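Local coordinates for protein DNA methyltransferase (Nicotiana tabacum, PDB 4ONQ) that probably methylates cytosine in DNA at carbon 5, using S-adenosyl-L-methionine, and is represented by its catalytic domain with the inhibitor sinefungin bound, at residues C74-K79 and N123-A128; L186-N191 and G208-V213. The protein carries 5 engineered substitutions. All blocks are in the same frame, centred on the assembly; numbering follows the deposited sequence.

Contact 1. Residues C74-K79 and N123-A128; sequences CAAARK and NCLQTA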
ATOM      1  N   CYS A  74       5.791   9.004   2.726  1.00 39.96           N
ATOM      2  CA  CYS A  74       6.334   8.470   3.970  1.00 45.41           C
ATOM      3  C   CYS A  74       7.835   8.306   3.837  1.00 38.02           C
ATOM      4  O   CYS A  74       8.416   8.684   2.824  1.00 46.20           O
ATOM      5  CB  CYS A  74       5.696   7.125   4.315  1.00 36.51           C
ATOM      6  SG  CYS A  74       6.045   5.828   3.107  1.00 38.84           S
ATOM      7  N   ALA A  75       8.457   7.737   4.863  1.00 38.11           N
ATOM      8  CA  ALA A  75       9.907   7.624   4.902  1.00 38.38           C
ATOM      9  C   ALA A  75      10.430   6.345   4.243  1.00 38.25           C
ATOM     10  O   ALA A  75      11.609   6.024   4.360  1.00 38.84           O
ATOM     11  CB  ALA A  75      10.399   7.728   6.328  1.00 40.97           C
ATOM     12  N   ALA A  76       9.597   5.607   3.552  1.00 37.68           N
ATOM     13  CA  ALA A  76      10.017   4.429   2.839  1.00 37.81           C
ATOM     14  C   ALA A  76       9.533   4.409   1.405  1.00 43.29           C
ATOM     15  O   ALA A  76       8.407   4.676   1.128  1.00 43.32           O
ATOM     16  CB  ALA A  76       9.567   3.175   3.549  1.00 37.13           C
ATOM     17  N   ALA A  77      10.415   4.066   0.493  1.00 45.71           N
ATOM     18  CA  ALA A  77      10.075   3.993  -0.900  1.00 49.58           C
ATOM     19  C   ALA A  77       9.162   2.842  -1.286  1.00 50.61           C
ATOM     20  O   ALA A  77       9.293   1.757  -0.808  1.00 45.02           O
ATOM     21  CB  ALA A  77      11.328   3.958  -1.718  1.00 40.92           C
ATOM     22  N   ARG A  78       8.223   3.115  -2.157  1.00 46.13           N
ATOM     23  CA  ARG A  78       7.450   2.083  -2.754  1.00 52.19           C
ATOM     24  C   ARG A  78       6.963   2.512  -4.120  1.00 45.65           C
ATOM     25  O   ARG A  78       6.213   3.439  -4.233  1.00 46.98           O
ATOM     26  CB  ARG A  78       6.292   1.772  -1.851  1.00 45.62           C
ATOM     27  CG  ARG A  78       5.601   0.485  -2.107  1.00 44.57           C
ATOM     28  CD  ARG A  78       4.618   0.281  -1.000  1.00 39.07           C
ATOM     29  NE  ARG A  78       4.212  -1.097  -0.867  1.00 47.61           N
ATOM     30  CZ  ARG A  78       4.847  -2.002  -0.151  1.00 54.28           C
ATOM     31  NH1 ARG A  78       4.379  -3.204  -0.094  1.00 51.32           N
ATOM     32  NH2 ARG A  78       5.925  -1.710   0.512  1.00 49.74           N
ATOM     33  N   LYS A  79       7.347   1.766  -5.138  1.00 50.23           N
ATOM     34  CA  LYS A  79       7.113   2.141  -6.512  1.00 51.82           C
ATOM     35  C   LYS A  79       6.044   1.330  -7.101  1.00 50.79           C
ATOM     36  O   LYS A  79       6.165   0.167  -7.217  1.00 46.72           O
ATOM     37  CB  LYS A  79       8.351   1.894  -7.320  1.00 43.27           C
ATOM     38  CG  LYS A  79       9.457   2.809  -6.951  1.00 43.85           C
ATOM     39  CD  LYS A  79      10.658   2.521  -7.788  1.00 47.03           C
ATOM     40  CE  LYS A  79      11.680   3.594  -7.602  1.00 56.88           C
ATOM     41  NZ  LYS A  79      13.034   3.023  -7.516  1.00 69.40           N
ATOM     42  N   ASN A 123      14.330   1.666   1.700  1.00 39.94           N
ATOM     43  CA  ASN A 123      13.909   1.006   0.471  1.00 40.53           C
ATOM     44  C   ASN A 123      12.516   0.402   0.619  1.00 38.06           C
ATOM     45  O   ASN A 123      11.890   0.533   1.673  1.00 36.73           O
ATOM     46  CB  ASN A 123      14.921  -0.067   0.073  1.00 50.75           C
ATOM     47  CG  ASN A 123      16.234   0.523  -0.394  1.00 57.56           C
ATOM     48  OD1 ASN A 123      16.425   1.736  -0.365  1.00 66.55           O
ATOM     49  ND2 ASN A 123      17.150  -0.335  -0.819  1.00 64.54           N
ATOM     50  N   CYS A 124      12.027  -0.242  -0.438  1.00 41.70           N
ATOM     51  CA  CYS A 124      10.716  -0.885  -0.410  1.00 40.01           C
ATOM     52  C   CYS A 124      10.638  -1.864   0.754  1.00 36.61           C
ATOM     53  O   CYS A 124      11.553  -2.661   0.965  1.00 51.58           O
ATOM     54  CB  CYS A 124      10.438  -1.606  -1.735  1.00 46.29           C
ATOM     55  SG  CYS A 124       8.729  -2.203  -1.930  1.00 62.40           S
ATOM     56  N   LEU A 125       9.558  -1.790   1.523  1.00 35.63           N
ATOM     57  CA  LEU A 125       9.400  -2.664   2.683  1.00 38.45           C
ATOM     58  C   LEU A 125       8.972  -4.058   2.237  1.00 40.08           C
ATOM     59  O   LEU A 125       7.939  -4.204   1.594  1.00 58.31           O
ATOM     60  CB  LEU A 125       8.365  -2.090   3.646  1.00 41.98           C
ATOM     61  CG  LEU A 125       8.602  -0.657   4.120  1.00 46.33           C
ATOM     62  CD1 LEU A 125       7.403  -0.163   4.920  1.00 42.49           C
ATOM     63  CD2 LEU A 125       9.876  -0.560   4.940  1.00 35.14           C
ATOM     64  N   GLN A 126       9.763  -5.075   2.560  1.00 42.96           N
ATOM     65  CA  GLN A 126       9.438  -6.441   2.140  1.00 44.49           C
ATOM     66  C   GLN A 126       9.120  -7.393   3.290  1.00 49.91           C
ATOM     67  O   GLN A 126       9.142  -7.012   4.460  1.00 56.27           O
ATOM     68  CB  GLN A 126      10.533  -7.034   1.247  1.00 58.84           C
ATOM     69  CG  GLN A 126      11.774  -6.190   1.126  1.00 70.20           C
ATOM     70  CD  GLN A 126      12.213  -6.004  -0.318  1.00 76.11           C
ATOM     71  OE1 GLN A 126      11.718  -6.681  -1.219  1.00 70.74           O
ATOM     72  NE2 GLN A 126      13.141  -5.074  -0.541  1.00 79.42           N
ATOM     73  N   THR A 127       8.849  -8.643   2.935  1.00 45.30           N
ATOM     74  CA  THR A 127       8.345  -9.636   3.882  1.00 44.26           C
ATOM     75  C   THR A 127       9.441 -10.263   4.754  1.00 49.56           C
ATOM     76  O   THR A 127       9.220 -10.570   5.923  1.00 57.26           O
ATOM     77  CB  THR A 127       7.548 -10.746   3.150  1.00 48.11           C
ATOM     78  OG1 THR A 127       8.379 -11.363   2.160  1.00 53.11           O
ATOM     79  CG2 THR A 127       6.337 -10.150   2.455  1.00 52.17           C
ATOM     80  N   ALA A 128      10.625 -10.440   4.186  1.00 53.15           N
ATOM     81  CA  ALA A 128      11.709 -11.120   4.880  1.00 55.41           C
ATOM     82  C   ALA A 128      12.532 -10.142   5.706  1.00 60.19           C
ATOM     83  O   ALA A 128      12.744  -9.002   5.298  1.00 72.15           O
ATOM     84  CB  ALA A 128      12.600 -11.852   3.879  1.00 37.39           C
TER
HETATM   85  O   HOH W   1       7.504   0.231   0.948  1.00 42.56           O
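Arg78 reaches across to Cys124 and Leu125 with the tip of its side chain. CG stands anti to the backbone N (chi1 -163°) and the chain runs extended to NE, which brings NH2 to Cys124 and Leu125. There SG of Cys124 lies over one face of the planar group, 3.8 Å from NH2, while the carbonyl O of Leu125 sits at its edge and takes a weak hydrogen bond from NH2 (3.4 Å). A water in the guanidinium plane accepts from NH2 and from the backbone N of Leu125, and donates to the O of Ala77 (2.9 Å), tying three residues together. That same Ala77 O receives a CA-H...O contact from Cys124, with CA 3.0 Å away and 147° at the hydrogen. Beyond this polar patch, CB of Ala76 rests against CG of Leu125, 4.0 Å away. The stronger partner of the guanidinium is Gly208 O, bonded through NH1. An alanine here would probably leave the Gly208 carbonyl and the water without their guanidinium partner and open a gap beside the Cys124 sulfur. Segment 74-79 is the loop that runs from strand 66-69 into the start of strand 79-84 in the central mixed sheet, and 123-128 approaches helix 132-143, with Leu125 also resting on Leu185 of helix 179-186.

Contact 2. Residues L186-N191 and G208-V213; sequences LGFPKN and GNSFQV. With SFG (sinefungin), chain C.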
ATOM      1  N   LEU A 186       3.662   2.242   6.879  1.00 29.21           N
ATOM      2  CA  LEU A 186       2.628   1.978   5.883  1.00 33.61           C
ATOM      3  C   LEU A 186       1.318   2.736   6.124  1.00 35.52           C
ATOM      4  O   LEU A 186       0.422   2.694   5.288  1.00 38.12           O
ATOM      5  CB  LEU A 186       2.363   0.478   5.778  1.00 29.69           C
ATOM      6  CG  LEU A 186       3.545  -0.308   5.204  1.00 34.19           C
ATOM      7  CD1 LEU A 186       3.316  -1.794   5.340  1.00 29.03           C
ATOM      8  CD2 LEU A 186       3.774   0.076   3.741  1.00 33.13           C
ATOM      9  N   GLY A 187       1.210   3.428   7.257  1.00 29.55           N
ATOM     10  CA  GLY A 187       0.027   4.223   7.547  1.00 28.87           C
ATOM     11  C   GLY A 187      -1.063   3.486   8.308  1.00 37.27           C
ATOM     12  O   GLY A 187      -2.209   3.926   8.352  1.00 39.18           O
ATOM     13  N   PHE A 188      -0.709   2.355   8.906  1.00 29.06           N
ATOM     14  CA  PHE A 188      -1.667   1.576   9.680  1.00 28.37           C
ATOM     15  C   PHE A 188      -1.659   1.996  11.139  1.00 28.89           C
ATOM     16  O   PHE A 188      -0.639   2.453  11.653  1.00 39.98           O
ATOM     17  CB  PHE A 188      -1.379   0.077   9.543  1.00 27.91           C
ATOM     18  CG  PHE A 188      -1.800  -0.497   8.218  1.00 30.30           C
ATOM     19  CD1 PHE A 188      -3.119  -0.870   7.996  1.00 27.99           C
ATOM     20  CD2 PHE A 188      -0.883  -0.647   7.186  1.00 30.25           C
ATOM     21  CE1 PHE A 188      -3.510  -1.396   6.768  1.00 40.49           C
ATOM     22  CE2 PHE A 188      -1.267  -1.165   5.962  1.00 27.47           C
ATOM     23  CZ  PHE A 188      -2.579  -1.545   5.753  1.00 32.71           C
ATOM     24  N   PRO A 189      -2.810   1.862  11.811  1.00 34.54           N
ATOM     25  CA  PRO A 189      -2.833   2.166  13.244  1.00 34.29           C
ATOM     26  C   PRO A 189      -1.977   1.167  14.004  1.00 36.23           C
ATOM     27  O   PRO A 189      -1.834   0.024  13.577  1.00 40.01           O
ATOM     28  CB  PRO A 189      -4.306   2.001  13.616  1.00 30.76           C
ATOM     29  CG  PRO A 189      -4.858   1.072  12.579  1.00 33.65           C
ATOM     30  CD  PRO A 189      -4.115   1.390  11.319  1.00 29.51           C
ATOM     31  N   LYS A 190      -1.400   1.599  15.112  1.00 40.91           N
ATOM     32  CA  LYS A 190      -0.514   0.734  15.872  1.00 38.69           C
ATOM     33  C   LYS A 190      -1.260  -0.456  16.470  1.00 39.50           C
ATOM     34  O   LYS A 190      -2.353  -0.295  17.028  1.00 31.49           O
ATOM     35  CB  LYS A 190       0.201   1.512  16.971  1.00 39.22           C
ATOM     36  CG  LYS A 190       1.106   0.637  17.802  1.00 43.08           C
ATOM     37  CD  LYS A 190       1.992   1.434  18.717  1.00 46.82           C
ATOM     38  CE  LYS A 190       2.893   0.511  19.508  1.00 55.05           C
ATOM     39  NZ  LYS A 190       3.978   1.263  20.195  1.00 68.00           N
ATOM     40  N   ASN A 191      -0.634  -1.627  16.347  1.00 33.90           N
ATOM     41  CA  ASN A 191      -1.162  -2.914  16.807  1.00 33.40           C
ATOM     42  C   ASN A 191      -2.207  -3.497  15.862  1.00 33.74           C
ATOM     43  O   ASN A 191      -2.864  -4.487  16.181  1.00 35.48           O
ATOM     44  CB  ASN A 191      -1.686  -2.860  18.252  1.00 34.03           C
ATOM     45  CG  ASN A 191      -0.574  -2.661  19.274  1.00 34.59           C
ATOM     46  OD1 ASN A 191       0.598  -2.905  18.994  1.00 37.68           O
ATOM     47  ND2 ASN A 191      -0.945  -2.217  20.466  1.00 41.73           N
ATOM     48  N   GLY A 208       4.340  -6.423   4.512  1.00 28.68           N
ATOM     49  CA  GLY A 208       5.183  -6.310   3.333  1.00 41.20           C
ATOM     50  C   GLY A 208       4.421  -6.323   2.023  1.00 40.22           C
ATOM     51  O   GLY A 208       4.888  -5.783   1.026  1.00 35.01           O
ATOM     52  N   ASN A 209       3.240  -6.930   2.029  1.00 34.01           N
ATOM     53  CA  ASN A 209       2.430  -7.042   0.824  1.00 36.54           C
ATOM     54  C   ASN A 209       1.331  -5.986   0.707  1.00 40.97           C
ATOM     55  O   ASN A 209       0.588  -5.977  -0.262  1.00 42.65           O
ATOM     56  CB  ASN A 209       1.822  -8.447   0.732  1.00 39.12           C
ATOM     57  CG  ASN A 209       2.861  -9.512   0.391  1.00 43.67           C
ATOM     58  OD1 ASN A 209       3.813  -9.252  -0.342  1.00 43.52           O
ATOM     59  ND2 ASN A 209       2.684 -10.711   0.930  1.00 40.83           N
ATOM     60  N   SER A 210       1.243  -5.087   1.681  1.00 36.32           N
ATOM     61  CA  SER A 210       0.095  -4.188   1.781  1.00 34.01           C
ATOM     62  C   SER A 210       0.190  -2.903   0.947  1.00 32.78           C
ATOM     63  O   SER A 210       1.202  -2.642   0.301  1.00 43.14           O
ATOM     64  CB  SER A 210      -0.155  -3.828   3.245  1.00 27.86           C
ATOM     65  OG  SER A 210      -1.268  -2.967   3.349  1.00 51.73           O
ATOM     66  N   PHE A 211      -0.881  -2.111   0.960  1.00 46.80           N
ATOM     67  CA  PHE A 211      -0.859  -0.765   0.391  1.00 49.18           C
ATOM     68  C   PHE A 211      -0.061   0.137   1.315  1.00 45.07           C
ATOM     69  O   PHE A 211       0.022  -0.120   2.515  1.00 52.37           O
ATOM     70  CB  PHE A 211      -2.267  -0.175   0.336  1.00 34.18           C
ATOM     71  CG  PHE A 211      -3.139  -0.739  -0.736  1.00 36.44           C
ATOM     72  CD1 PHE A 211      -2.616  -1.118  -1.953  1.00 41.15           C
ATOM     73  CD2 PHE A 211      -4.506  -0.862  -0.529  1.00 41.49           C
ATOM     74  CE1 PHE A 211      -3.439  -1.621  -2.947  1.00 45.82           C
ATOM     75  CE2 PHE A 211      -5.332  -1.372  -1.511  1.00 39.62           C
ATOM     76  CZ  PHE A 211      -4.796  -1.749  -2.724  1.00 42.85           C
ATOM     77  N   GLN A 212       0.512   1.204   0.774  1.00 37.98           N
ATOM     78  CA  GLN A 212       0.928   2.310   1.621  1.00 28.79           C
ATOM     79  C   GLN A 212      -0.308   3.188   1.747  1.00 29.15           C
ATOM     80  O   GLN A 212      -0.783   3.742   0.761  1.00 36.34           O
ATOM     81  CB  GLN A 212       2.095   3.078   1.003  1.00 32.59           C
ATOM     82  CG  GLN A 212       2.935   3.861   2.010  1.00 34.96           C
ATOM     83  CD  GLN A 212       2.202   5.055   2.589  1.00 42.55           C
ATOM     84  OE1 GLN A 212       1.511   5.777   1.873  1.00 40.70           O
ATOM     85  NE2 GLN A 212       2.349   5.269   3.895  1.00 41.87           N
ATOM     86  N   VAL A 213      -0.848   3.289   2.957  1.00 29.19           N
ATOM     87  CA  VAL A 213      -2.146   3.927   3.175  1.00 29.36           C
ATOM     88  C   VAL A 213      -2.242   5.420   2.801  1.00 38.00           C
ATOM     89  O   VAL A 213      -3.268   5.860   2.281  1.00 40.18           O
ATOM     90  CB  VAL A 213      -2.636   3.684   4.627  1.00 34.33           C
ATOM     91  CG1 VAL A 213      -3.918   4.439   4.903  1.00 30.57           C
ATOM     92  CG2 VAL A 213      -2.833   2.186   4.869  1.00 29.02           C
TER
HETATM   93  N   SFG C 700      -4.200  -5.123  -0.445  1.00 66.26           N
HETATM   94  CA  SFG C 700      -3.589  -5.851   0.683  1.00 74.87           C
HETATM   95  C   SFG C 700      -3.286  -4.814   1.762  1.00 77.08           C
HETATM   96  O   SFG C 700      -3.429  -3.610   1.467  1.00 73.47           O
HETATM   97  OXT SFG C 700      -2.986  -5.263   2.889  1.00 87.12           O
HETATM   98  CB  SFG C 700      -2.341  -6.587   0.164  1.00 82.30           C
HETATM   99  CG  SFG C 700      -2.915  -7.643  -0.778  1.00 80.74           C
HETATM  100  CD  SFG C 700      -2.002  -8.600  -1.573  1.00 77.69           C
HETATM  101  NE  SFG C 700      -1.127  -7.905  -2.521  1.00 73.31           N
HETATM  102  C5' SFG C 700      -3.059  -9.508  -2.227  1.00 74.51           C
HETATM  103  C4' SFG C 700      -3.622 -10.130  -0.922  1.00 99.01           C
HETATM  104  O4' SFG C 700      -3.841 -11.282  -1.861  1.00 99.72           O
HETATM  105  C3' SFG C 700      -3.092 -11.118   0.108  1.00 91.12           C
HETATM  106  O3' SFG C 700      -4.028 -11.316   1.155  1.00 95.69           O
HETATM  107  C2' SFG C 700      -2.860 -12.345  -0.682  1.00 87.01           C
HETATM  108  O2' SFG C 700      -2.606 -13.440   0.204  1.00 72.91           O
HETATM  109  C1' SFG C 700      -4.360 -12.362  -1.072  1.00100.98           C
HETATM  110  N9  SFG C 700      -4.642 -13.532  -1.940  1.00 99.17           N
HETATM  111  C8  SFG C 700      -3.829 -14.424  -2.479  1.00102.53           C
HETATM  112  N7  SFG C 700      -4.557 -15.260  -3.216  1.00 99.00           N
HETATM  113  C5  SFG C 700      -5.832 -14.873  -3.156  1.00 95.62           C
HETATM  114  C6  SFG C 700      -6.946 -15.367  -3.706  1.00 88.34           C
HETATM  115  N6  SFG C 700      -6.809 -16.448  -4.469  1.00 84.57           N
HETATM  116  N1  SFG C 700      -8.150 -14.813  -3.511  1.00 82.53           N
HETATM  117  C2  SFG C 700      -8.234 -13.681  -2.700  1.00 86.35           C
HETATM  118  N3  SFG C 700      -7.054 -13.186  -2.136  1.00 94.72           N
HETATM  119  C4  SFG C 700      -5.875 -13.778  -2.396  1.00 97.31           C
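Phe188 and Val213 form the apolar heart of this contact, their side chains crossing at about a right angle. CG2 of Val213 sits over one ring face, 3.9 Å from the centroid and 14° off the normal, a CH-pi contact; Ser210 OG comes to the ring's edge, near its plane. Val213 N donates to Leu186 O, a short bond of 2.7 Å at 165°, and CD2 of Leu186 lies 4.0 Å from Phe211 O. At Gly187, in the Schellman motif closing helix 179-186, a side chain would strike both the Leu186 carbonyl O, at this positive phi, and CB of Val213. Gln212 N-caps helix 213-220, its side chain bent at chi2 (-70°) and bonded to Asp214 and Thr215; NE2 also bonds to Leu185 O of helix 179-186. All of this is buried, against Val245 of helix 242-249. By contrast, Pro189 to Asn191 are exposed. Ser210 and Phe211 face sinefungin: Phe211 N donates to the ligand O (3.0 Å), the ligand amino N lies 4.0 Å above the centre of the Phe211 ring, and Ser210 OG is 2.9 Å from the ligand OXT. These residues line the amino acid end of the pocket, where S-adenosyl-L-methionine probably binds likewise.

The two contacts follow one another in sequence: 74-79 with 123-128 is complete before 186-191 with 208-213 begins, and their centres lie 11 Å apart. Contact 1 joins the edge of the mixed sheet, at strands 66-69 and 79-84, to the loop before helix 132-143; contact 2 ties the ends of helices 179-186 and 200-208 to the start of helix 213-220. They meet where CD1 of Leu125 packs on CD2 of Leu186 at 3.8 Å, and through the arginine bridge just ahead of the ligand-lining residues. With the Arg78 side chain about 8 Å from sinefungin, contact 1 probably serves as a second shell to the pocket, within the same methyltransferase domain.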